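Local coordinates for protein pyruvate kinase 1 (PDB 4KCT) that transfers phosphate from phosphoenolpyruvate to ADP to yield pyruvate and ATP, and also has an intrinsic decarboxylase activity toward oxaloacetate, at residues H61-I65 with F200-V206; N257-R263 with K291-T297; D451-E455 with H481-K487. The contacts are given in a common frame with arbitrary orientation. Residue numbers count along the deposited sequence, not the author numbering.

Interaction 1 of 3, residues H61-I65 with F200-V206; sequences HQTTI and FGVAQGV
Helices 58-75 and 192-204 are neighbours on the outside of the TIM barrel and pack side by side. Residues 61-65 are helical throughout. Phe200 lies within the last turns of helix 192-204, and Gly205 is the first residue to leave helical geometry; its positive phi (76°) belongs to a Schellman motif, with Val206 N bonded to Gly201 O (3.0 Å) and Gly205 N to Val202 O (3.2 Å). The short axes run in the same general direction, crossing at -29° and approaching to 11.9 Å; Ile65 and Gln204 have the nearest CA atoms, 8.0 Å apart.

The apolar contact centres on Ile65, in the mt rotamer. Its CD1 lies 3.8 Å from Phe200 CE2, 3.8 Å from Gln204 CB and 4.4 Å from Val206 CG1. Phe200, with chi1 t, extends across the gap and also brings CE2 to 4.3 Å from His61 CB. Behind this layer, Met51 of strand 46-52 touches His61, Ile65 and Val206.

The polar contact joins Gln62 (chi1 t, chi2 p) to Gln204 (chi1 m, chi2 m). Gln62 NE2 bonds mainly to Asn66 OD1 and only weakly to Gln204 OE1 (3.3 Å, 140°). Gln62 OE1 packs 3.6 Å from Phe200 CE1. Packing, to which both glutamines contribute, therefore carries the contact more than directional bonding.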
loop_
_atom_site.group_PDB
_atom_site.type_symbol
_atom_site.label_atom_id
_atom_site.label_comp_id
_atom_site.label_asym_id
_atom_site.label_seq_id
_atom_site.Cartn_x
_atom_site.Cartn_y
_atom_site.Cartn_z
ATOM N N HIS A 61 25.617 -21.810 -41.400
ATOM C CA HIS A 61 24.474 -21.835 -40.505
ATOM C C HIS A 61 23.651 -23.060 -40.675
ATOM O O HIS A 61 23.048 -23.534 -39.726
ATOM C CB HIS A 61 23.626 -20.586 -40.683
ATOM C CG HIS A 61 24.336 -19.329 -40.285
ATOM N ND1 HIS A 61 24.844 -19.149 -39.041
ATOM C CD2 HIS A 61 24.769 -18.250 -41.044
ATOM C CE1 HIS A 61 25.494 -17.974 -38.997
ATOM N NE2 HIS A 61 25.421 -17.409 -40.206
ATOM N N GLN A 62 23.673 -23.656 -41.871
ATOM C CA GLN A 62 23.019 -24.944 -42.055
ATOM C C GLN A 62 23.647 -26.007 -41.148
ATOM O O GLN A 62 22.944 -26.856 -40.591
ATOM C CB GLN A 62 23.092 -25.413 -43.522
ATOM C CG GLN A 62 22.342 -26.731 -43.755
ATOM C CD GLN A 62 20.838 -26.561 -43.690
ATOM O OE1 GLN A 62 20.266 -25.801 -44.464
ATOM N NE2 GLN A 62 20.198 -27.194 -42.696
ATOM N N THR A 63 24.973 -26.005 -41.068
ATOM C CA THR A 63 25.692 -26.909 -40.158
ATOM C C THR A 63 25.213 -26.731 -38.702
ATOM O O THR A 63 24.983 -27.713 -37.982
ATOM C CB THR A 63 27.223 -26.712 -40.275
ATOM O OG1 THR A 63 27.628 -27.005 -41.619
ATOM C CG2 THR A 63 27.987 -27.632 -39.326
ATOM N N THR A 64 25.074 -25.478 -38.272
ATOM C CA THR A 64 24.568 -25.192 -36.928
ATOM C C THR A 64 23.177 -25.779 -36.735
ATOM O O THR A 64 22.931 -26.510 -35.794
ATOM C CB THR A 64 24.533 -23.670 -36.644
ATOM O OG1 THR A 64 25.861 -23.130 -36.777
ATOM C CG2 THR A 64 23.984 -23.387 -35.168
ATOM N N ILE A 65 22.286 -25.505 -37.677
ATOM C CA ILE A 65 20.948 -26.046 -37.623
ATOM C C ILE A 65 20.966 -27.573 -37.513
ATOM O O ILE A 65 20.344 -28.159 -36.584
ATOM C CB ILE A 65 20.113 -25.601 -38.840
ATOM C CG1 ILE A 65 19.759 -24.118 -38.699
ATOM C CG2 ILE A 65 18.827 -26.452 -38.956
ATOM C CD1 ILE A 65 19.150 -23.522 -39.948
ATOM N N PHE A 200 15.803 -18.445 -46.151
ATOM C CA PHE A 200 16.550 -19.613 -45.639
ATOM C C PHE A 200 15.976 -20.064 -44.277
ATOM O O PHE A 200 15.638 -21.232 -44.093
ATOM C CB PHE A 200 18.037 -19.255 -45.516
ATOM C CG PHE A 200 18.867 -20.294 -44.810
ATOM C CD1 PHE A 200 19.487 -21.317 -45.532
ATOM C CD2 PHE A 200 19.086 -20.215 -43.444
ATOM C CE1 PHE A 200 20.281 -22.264 -44.890
ATOM C CE2 PHE A 200 19.879 -21.155 -42.787
ATOM C CZ PHE A 200 20.489 -22.170 -43.513
ATOM N N GLY A 201 15.752 -19.116 -43.376
ATOM C CA GLY A 201 15.192 -19.459 -42.062
ATOM C C GLY A 201 13.831 -20.141 -42.162
ATOM O O GLY A 201 13.546 -21.112 -41.445
ATOM N N VAL A 202 12.971 -19.630 -43.033
ATOM C CA VAL A 202 11.638 -20.232 -43.210
ATOM C C VAL A 202 11.765 -21.641 -43.791
ATOM O O VAL A 202 11.152 -22.572 -43.292
ATOM C CB VAL A 202 10.732 -19.360 -44.115
ATOM C CG1 VAL A 202 9.415 -20.081 -44.435
ATOM C CG2 VAL A 202 10.438 -18.032 -43.430
ATOM N N ALA A 203 12.606 -21.796 -44.821
ATOM C CA ALA A 203 12.794 -23.094 -45.467
ATOM C C ALA A 203 13.363 -24.123 -44.487
ATOM O O ALA A 203 12.992 -25.292 -44.534
ATOM C CB ALA A 203 13.711 -22.960 -46.679
ATOM N N GLN A 204 14.255 -23.689 -43.595
ATOM C CA GLN A 204 14.917 -24.625 -42.674
ATOM C C GLN A 204 14.156 -24.801 -41.361
ATOM O O GLN A 204 14.577 -25.567 -40.485
ATOM C CB GLN A 204 16.368 -24.195 -42.388
ATOM C CG GLN A 204 17.280 -24.218 -43.607
ATOM C CD GLN A 204 17.124 -25.473 -44.424
ATOM O OE1 GLN A 204 17.164 -26.577 -43.891
ATOM N NE2 GLN A 204 16.945 -25.313 -45.729
ATOM N N GLY A 205 13.066 -24.059 -41.208
ATOM C CA GLY A 205 12.181 -24.249 -40.065
ATOM C C GLY A 205 12.728 -23.661 -38.754
ATOM O O GLY A 205 12.593 -24.281 -37.691
ATOM N N VAL A 206 13.267 -22.443 -38.793
ATOM C CA VAL A 206 13.716 -21.798 -37.527
ATOM C C VAL A 206 12.501 -21.396 -36.699
ATOM O O VAL A 206 11.410 -21.236 -37.221
ATOM C CB VAL A 206 14.657 -20.576 -37.742
ATOM C CG1 VAL A 206 15.872 -20.970 -38.599
ATOM C CG2 VAL A 206 13.908 -19.414 -38.375
#

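Interaction 2 of 3, residues N257-R263 with K291-T297; sequences NGIMVAR and KPVICAT. With PYR (pyruvic acid), chain E.
An arginine that closes off the end of a parallel strand pair is the striking element here. Arg263 (chi1 m, chi2 t, chi3 m) turns its guanidinium edge to the backbone of 291-297, NE donating to Ala296 O (3.0 Å) and NH2 to Thr297 O (2.9 Å), while Cys295 SG lies over one face. Asp316 forms a salt bridge with the same NH2. Strands 258-262 and 293-296 are consecutive in the eight-stranded TIM barrel, joined by a right-handed beta-alpha-beta crossover through helix 275-289; their short axes diverge by 14°. At their C-terminal ends Met260, Ala262, Arg263 and Thr297 line the pyruvate pocket of the active site. Thr297 (phi 94°, chi1 m) donates from OG1 a very short 2.4 Å bond to pyruvate O; Ala262 centres an inverse gamma turn and N-caps the next helix. Ile259 pairs with Val293, Met260 with Ile294 and Val261 with Cys295, through Ile259 N to Pro292 O (3.0 Å), Ile294 N to Ile259 O (3.0 Å), Val261 N to Ile294 O (2.9 Å) and Ala296 N to Val261 O (3.2 Å). Met260 (t, t, m) brings SD to 3.7 Å from Ala296 CB.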
loop_
_atom_site.group_PDB
_atom_site.type_symbol
_atom_site.label_atom_id
_atom_site.label_comp_id
_atom_site.label_asym_id
_atom_site.label_seq_id
_atom_site.Cartn_x
_atom_site.Cartn_y
_atom_site.Cartn_z
ATOM N N ASN A 257 6.306 -10.471 -31.172
ATOM C CA ASN A 257 6.055 -11.573 -30.256
ATOM C C ASN A 257 6.895 -11.424 -28.980
ATOM O O ASN A 257 6.639 -12.071 -27.983
ATOM C CB ASN A 257 6.359 -12.914 -30.930
ATOM C CG ASN A 257 5.473 -13.163 -32.163
ATOM O OD1 ASN A 257 5.873 -12.866 -33.282
ATOM N ND2 ASN A 257 4.213 -13.446 -31.923
ATOM N N GLY A 258 7.923 -10.599 -29.047
ATOM C CA GLY A 258 8.879 -10.469 -27.931
ATOM C C GLY A 258 9.917 -9.415 -28.263
ATOM O O GLY A 258 9.884 -8.827 -29.356
ATOM N N ILE A 259 10.778 -9.098 -27.292
ATOM C CA ILE A 259 11.713 -7.977 -27.437
ATOM C C ILE A 259 13.107 -8.438 -27.002
ATOM O O ILE A 259 13.227 -9.209 -26.077
ATOM C CB ILE A 259 11.285 -6.798 -26.542
ATOM C CG1 ILE A 259 9.910 -6.268 -26.980
ATOM C CG2 ILE A 259 12.363 -5.714 -26.529
ATOM C CD1 ILE A 259 9.945 -5.616 -28.377
ATOM N N MET A 260 14.147 -7.976 -27.684
ATOM C CA MET A 260 15.487 -8.077 -27.120
ATOM C C MET A 260 16.035 -6.704 -26.822
ATOM O O MET A 260 15.976 -5.817 -27.647
ATOM C CB MET A 260 16.444 -8.817 -28.087
ATOM C CG MET A 260 17.865 -8.833 -27.557
ATOM S SD MET A 260 19.100 -9.257 -28.800
ATOM C CE MET A 260 18.512 -10.867 -29.320
ATOM N N VAL A 261 16.560 -6.526 -25.620
ATOM C CA VAL A 261 17.278 -5.316 -25.299
ATOM C C VAL A 261 18.712 -5.468 -25.792
ATOM O O VAL A 261 19.501 -6.200 -25.194
ATOM C CB VAL A 261 17.259 -5.039 -23.761
ATOM C CG1 VAL A 261 18.002 -3.738 -23.431
ATOM C CG2 VAL A 261 15.814 -4.986 -23.258
ATOM N N ALA A 262 18.990 -4.924 -26.975
ATOM C CA ALA A 262 20.223 -5.238 -27.680
ATOM C C ALA A 262 21.294 -4.216 -27.280
ATOM O O ALA A 262 21.441 -3.177 -27.915
ATOM C CB ALA A 262 19.987 -5.217 -29.187
ATOM N N ARG A 263 21.893 -4.435 -26.116
ATOM C CA ARG A 263 22.620 -3.382 -25.409
ATOM C C ARG A 263 23.892 -2.911 -26.108
ATOM O O ARG A 263 24.379 -1.833 -25.814
ATOM C CB ARG A 263 22.935 -3.811 -23.984
ATOM C CG ARG A 263 21.673 -3.981 -23.152
ATOM C CD ARG A 263 22.030 -4.255 -21.712
ATOM N NE ARG A 263 23.019 -5.332 -21.576
ATOM C CZ ARG A 263 23.481 -5.746 -20.405
ATOM N NH1 ARG A 263 23.026 -5.186 -19.293
ATOM N NH2 ARG A 263 24.501 -6.602 -20.345
ATOM N N LYS A 291 4.808 -10.422 -22.811
ATOM C CA LYS A 291 5.605 -10.916 -23.938
ATOM C C LYS A 291 7.063 -11.104 -23.520
ATOM O O LYS A 291 7.604 -10.329 -22.707
ATOM C CB LYS A 291 5.515 -9.966 -25.137
ATOM C CG LYS A 291 4.096 -9.884 -25.724
ATOM C CD LYS A 291 4.027 -9.013 -26.967
ATOM C CE LYS A 291 2.761 -9.351 -27.781
ATOM N NZ LYS A 291 2.475 -8.309 -28.779
ATOM N N PRO A 292 7.713 -12.137 -24.067
ATOM C CA PRO A 292 9.047 -12.500 -23.576
ATOM C C PRO A 292 10.094 -11.424 -23.909
ATOM O O PRO A 292 9.983 -10.720 -24.923
ATOM C CB PRO A 292 9.367 -13.811 -24.336
ATOM C CG PRO A 292 8.333 -13.923 -25.417
ATOM C CD PRO A 292 7.112 -13.215 -24.871
ATOM N N VAL A 293 11.037 -11.236 -23.013
ATOM C CA VAL A 293 12.069 -10.220 -23.205
ATOM C C VAL A 293 13.433 -10.788 -22.816
ATOM O O VAL A 293 13.534 -11.578 -21.874
ATOM C CB VAL A 293 11.747 -8.881 -22.459
ATOM C CG1 VAL A 293 11.676 -9.071 -20.929
ATOM C CG2 VAL A 293 12.785 -7.786 -22.814
ATOM N N ILE A 294 14.410 -10.554 -23.698
ATOM C CA ILE A 294 15.747 -11.090 -23.581
ATOM C C ILE A 294 16.689 -9.906 -23.303
ATOM O O ILE A 294 16.644 -8.885 -24.016
ATOM C CB ILE A 294 16.164 -11.699 -24.945
ATOM C CG1 ILE A 294 15.161 -12.780 -25.399
ATOM C CG2 ILE A 294 17.599 -12.194 -24.909
ATOM C CD1 ILE A 294 15.400 -13.271 -26.824
ATOM N N CYS A 295 17.529 -10.031 -22.286
ATOM C CA CYS A 295 18.630 -9.066 -22.081
ATOM C C CYS A 295 19.923 -9.605 -22.730
ATOM O O CYS A 295 20.269 -10.763 -22.538
ATOM C CB CYS A 295 18.848 -8.827 -20.573
ATOM S SG CYS A 295 20.067 -7.507 -20.224
ATOM N N ALA A 296 20.568 -8.775 -23.564
ATOM C CA ALA A 296 21.694 -9.217 -24.394
ATOM C C ALA A 296 22.974 -8.357 -24.197
ATOM O O ALA A 296 22.897 -7.131 -24.010
ATOM C CB ALA A 296 21.310 -9.234 -25.877
ATOM N N THR A 297 24.125 -9.005 -24.426
ATOM C CA THR A 297 25.365 -8.344 -24.849
ATOM C C THR A 297 26.284 -7.974 -23.688
ATOM O O THR A 297 25.894 -7.250 -22.755
ATOM C CB THR A 297 25.121 -7.140 -25.780
ATOM O OG1 THR A 297 24.471 -7.599 -26.976
ATOM C CG2 THR A 297 26.478 -6.483 -26.145
HETATM C C PYR E . 23.541 -5.851 -29.832
HETATM O O PYR E . 23.717 -5.925 -28.585
HETATM O OXT PYR E . 23.679 -4.743 -30.426
HETATM C CA PYR E . 23.038 -7.040 -30.587
HETATM O O3 PYR E . 22.891 -6.986 -31.821
HETATM C CB PYR E . 22.600 -8.268 -29.829
#

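Interaction 3 of 3, residues D451-E455 with H481-K487; sequences DKDKE and HADHSVK. With FDP (2,6-di-O-phosphono-beta-D-fructofuranose), chain F.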
loop_
_atom_site.group_PDB
_atom_site.type_symbol
_atom_site.label_atom_id
_atom_site.label_comp_id
_atom_site.label_asym_id
_atom_site.label_seq_id
_atom_site.Cartn_x
_atom_site.Cartn_y
_atom_site.Cartn_z
ATOM N N ASP A 451 -7.879 -36.656 -27.846
ATOM C CA ASP A 451 -7.893 -36.247 -26.435
ATOM C C ASP A 451 -8.827 -35.062 -26.135
ATOM O O ASP A 451 -8.467 -34.163 -25.356
ATOM C CB ASP A 451 -6.470 -35.936 -25.944
ATOM C CG ASP A 451 -6.378 -35.902 -24.439
ATOM O OD1 ASP A 451 -7.086 -36.711 -23.781
ATOM O OD2 ASP A 451 -5.687 -35.000 -23.899
ATOM N N LYS A 452 -10.070 -35.141 -26.623
ATOM C CA LYS A 452 -11.055 -34.065 -26.433
ATOM C C LYS A 452 -11.317 -33.768 -24.966
ATOM O O LYS A 452 -11.571 -32.617 -24.598
ATOM C CB LYS A 452 -12.388 -34.408 -27.119
ATOM C CG LYS A 452 -12.427 -34.112 -28.609
ATOM C CD LYS A 452 -13.841 -34.282 -29.151
ATOM C CE LYS A 452 -14.286 -33.065 -29.953
ATOM N NZ LYS A 452 -14.642 -33.419 -31.360
ATOM N N ASP A 453 -11.314 -34.807 -24.137
ATOM C CA ASP A 453 -11.557 -34.625 -22.709
ATOM C C ASP A 453 -10.309 -34.335 -21.869
ATOM O O ASP A 453 -10.388 -34.292 -20.641
ATOM C CB ASP A 453 -12.371 -35.775 -22.120
ATOM C CG ASP A 453 -11.553 -37.067 -21.925
ATOM O OD1 ASP A 453 -12.182 -38.086 -21.575
ATOM O OD2 ASP A 453 -10.309 -37.084 -22.111
ATOM N N LYS A 454 -9.185 -34.072 -22.547
ATOM C CA LYS A 454 -7.928 -33.602 -21.905
ATOM C C LYS A 454 -7.207 -34.630 -21.043
ATOM O O LYS A 454 -6.109 -34.367 -20.554
ATOM C CB LYS A 454 -8.127 -32.296 -21.082
ATOM C CG LYS A 454 -9.373 -31.487 -21.407
ATOM C CD LYS A 454 -9.192 -30.752 -22.698
ATOM C CE LYS A 454 -10.415 -29.915 -23.032
ATOM N NZ LYS A 454 -10.500 -29.820 -24.520
ATOM N N GLU A 455 -7.844 -35.761 -20.776
ATOM C CA GLU A 455 -7.308 -36.695 -19.771
ATOM C C GLU A 455 -5.921 -37.298 -20.124
ATOM O O GLU A 455 -5.085 -37.497 -19.242
ATOM C CB GLU A 455 -8.318 -37.808 -19.485
ATOM C CG GLU A 455 -9.604 -37.312 -18.851
ATOM C CD GLU A 455 -9.368 -36.695 -17.474
ATOM O OE1 GLU A 455 -10.190 -35.861 -17.043
ATOM O OE2 GLU A 455 -8.338 -37.009 -16.839
ATOM N N HIS A 481 -6.799 -25.776 -18.224
ATOM C CA HIS A 481 -7.169 -26.069 -19.625
ATOM C C HIS A 481 -8.627 -25.727 -19.804
ATOM O O HIS A 481 -9.192 -25.019 -18.971
ATOM C CB HIS A 481 -6.883 -27.540 -20.001
ATOM C CG HIS A 481 -7.467 -28.558 -19.035
ATOM N ND1 HIS A 481 -8.796 -28.895 -19.025
ATOM C CD2 HIS A 481 -6.845 -29.395 -18.107
ATOM C CE1 HIS A 481 -9.004 -29.860 -18.090
ATOM N NE2 HIS A 481 -7.817 -30.191 -17.555
ATOM N N ALA A 482 -9.271 -26.213 -20.874
ATOM C CA ALA A 482 -10.718 -25.914 -21.036
ATOM C C ALA A 482 -11.577 -27.034 -20.446
ATOM O O ALA A 482 -11.073 -28.138 -20.178
ATOM C CB ALA A 482 -11.072 -25.676 -22.488
ATOM N N ASP A 483 -12.826 -26.712 -20.117
ATOM C CA ASP A 483 -13.773 -27.744 -19.722
ATOM C C ASP A 483 -14.193 -28.510 -20.973
ATOM O O ASP A 483 -13.551 -28.393 -22.037
ATOM C CB ASP A 483 -14.980 -27.152 -18.967
ATOM C CG ASP A 483 -15.847 -26.237 -19.853
ATOM O OD1 ASP A 483 -15.756 -26.339 -21.104
ATOM O OD2 ASP A 483 -16.593 -25.395 -19.294
ATOM N N HIS A 484 -15.147 -29.410 -20.831
ATOM C CA HIS A 484 -15.421 -30.339 -21.925
ATOM C C HIS A 484 -16.050 -29.730 -23.145
ATOM O O HIS A 484 -15.971 -30.298 -24.210
ATOM C CB HIS A 484 -16.177 -31.570 -21.452
ATOM C CG HIS A 484 -15.320 -32.526 -20.643
ATOM N ND1 HIS A 484 -15.811 -33.667 -20.087
ATOM C CD2 HIS A 484 -13.967 -32.451 -20.257
ATOM C CE1 HIS A 484 -14.836 -34.274 -19.363
ATOM N NE2 HIS A 484 -13.710 -33.533 -19.469
ATOM N N SER A 485 -16.548 -28.505 -23.055
ATOM C CA SER A 485 -17.150 -27.913 -24.249
ATOM C C SER A 485 -16.513 -26.630 -24.809
ATOM O O SER A 485 -16.635 -26.344 -25.998
ATOM C CB SER A 485 -18.668 -27.797 -24.112
ATOM O OG SER A 485 -18.999 -26.901 -23.108
ATOM N N VAL A 486 -15.814 -25.865 -23.976
ATOM C CA VAL A 486 -15.235 -24.599 -24.453
ATOM C C VAL A 486 -14.016 -24.849 -25.362
ATOM O O VAL A 486 -13.180 -25.711 -25.066
ATOM C CB VAL A 486 -14.881 -23.663 -23.267
ATOM C CG1 VAL A 486 -13.925 -22.557 -23.715
ATOM C CG2 VAL A 486 -16.151 -23.036 -22.702
ATOM N N LYS A 487 -13.975 -24.173 -26.514
ATOM C CA LYS A 487 -12.844 -24.289 -27.457
ATOM C C LYS A 487 -12.156 -22.940 -27.656
ATOM O O LYS A 487 -12.815 -21.896 -27.696
ATOM C CB LYS A 487 -13.315 -24.781 -28.835
ATOM C CG LYS A 487 -14.093 -26.079 -28.810
ATOM C CD LYS A 487 -13.300 -27.215 -28.184
ATOM C CE LYS A 487 -14.220 -28.393 -27.910
ATOM N NZ LYS A 487 -13.574 -29.467 -27.104
HETATM P P1 FDP F . -7.716 -28.206 -26.578
HETATM O O1P FDP F . -8.039 -28.969 -25.311
HETATM O O2P FDP F . -6.447 -28.698 -27.227
HETATM O O3P FDP F . -8.889 -27.998 -27.522
HETATM O O1 FDP F . -9.714 -25.493 -27.122
HETATM C C1 FDP F . -9.545 -25.766 -25.727
HETATM C C2 FDP F . -8.059 -25.694 -25.394
HETATM O O2 FDP F . -7.283 -26.702 -26.100
HETATM C C3 FDP F . -7.783 -25.784 -23.896
HETATM O O3 FDP F . -7.919 -27.116 -23.407
HETATM C C4 FDP F . -6.336 -25.324 -23.854
HETATM O O4 FDP F . -5.895 -24.961 -22.534
HETATM C C5 FDP F . -6.387 -24.131 -24.797
HETATM O O5 FDP F . -7.508 -24.400 -25.717
HETATM C C6 FDP F . -5.077 -23.983 -25.560
HETATM O O6 FDP F . -5.072 -22.692 -26.176
HETATM P P2 FDP F . -3.682 -22.110 -26.768
HETATM O O4P FDP F . -2.789 -21.896 -25.534
HETATM O O5P FDP F . -3.210 -23.193 -27.688
HETATM O O6P FDP F . -4.076 -20.819 -27.442
HETATM O O HOH W 1 -12.834 -28.247 -24.728
#
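A type I turn from Asp451 to Lys454 begins the first segment. Asp451 opens the turn, its O accepting from Lys454 N (2.9 Å), and forms a salt bridge with Arg457. Lys452 contributes its carbonyl O, to which Lys454 NZ donates at 3.0 Å. Asp453 forms an Asx turn, OD2 accepting from Glu455 N (3.1 Å), and sets CB over the His484 ring in a CH-pi contact, 4.0 Å from the centroid. Lys454, the N-cap of helix 455-467, places CB over the His481 ring, also 4.0 Å from the centroid, and reaches FDP with NZ, 2.7 Å from O1P. One water, 2.8 Å from both Lys454 NZ and Lys487 NZ, also donates to Asp483 O and Val486 O, joining two like charges only 4.0 Å apart. With Ala482 N donating to FDP O3 (3.0 Å), the two loops form part of the effector site of the pyruvate kinase C-terminal domain; the fructose 2,6-bisphosphate bound there is consistent with its known role as activator of trypanosomatid pyruvate kinases.

How the interactions relate
The three contacts illustrate how one chain holds a helix-helix packing contact, a pyruvate pocket and an effector site. Interactions 1 and 2 belong to the same barrel, the first on its helical exterior and the second in its strands; their centres lie 21 Å apart and their nearest atoms about 11 Å apart, without touching. Interaction 2 supplies pyruvate-pocket residues directly, whereas in interaction 1 the side chain of His61 stays about 13 Å from pyruvate and about 9 Å from the potassium ion. Interaction 3 belongs to the alpha/beta domain, its centre 35 Å from that of interaction 1. Interactions 2 and 3 are 34 Å apart between centres and about 19 Å between nearest atoms, a separation consistent with allosteric communication over a distance.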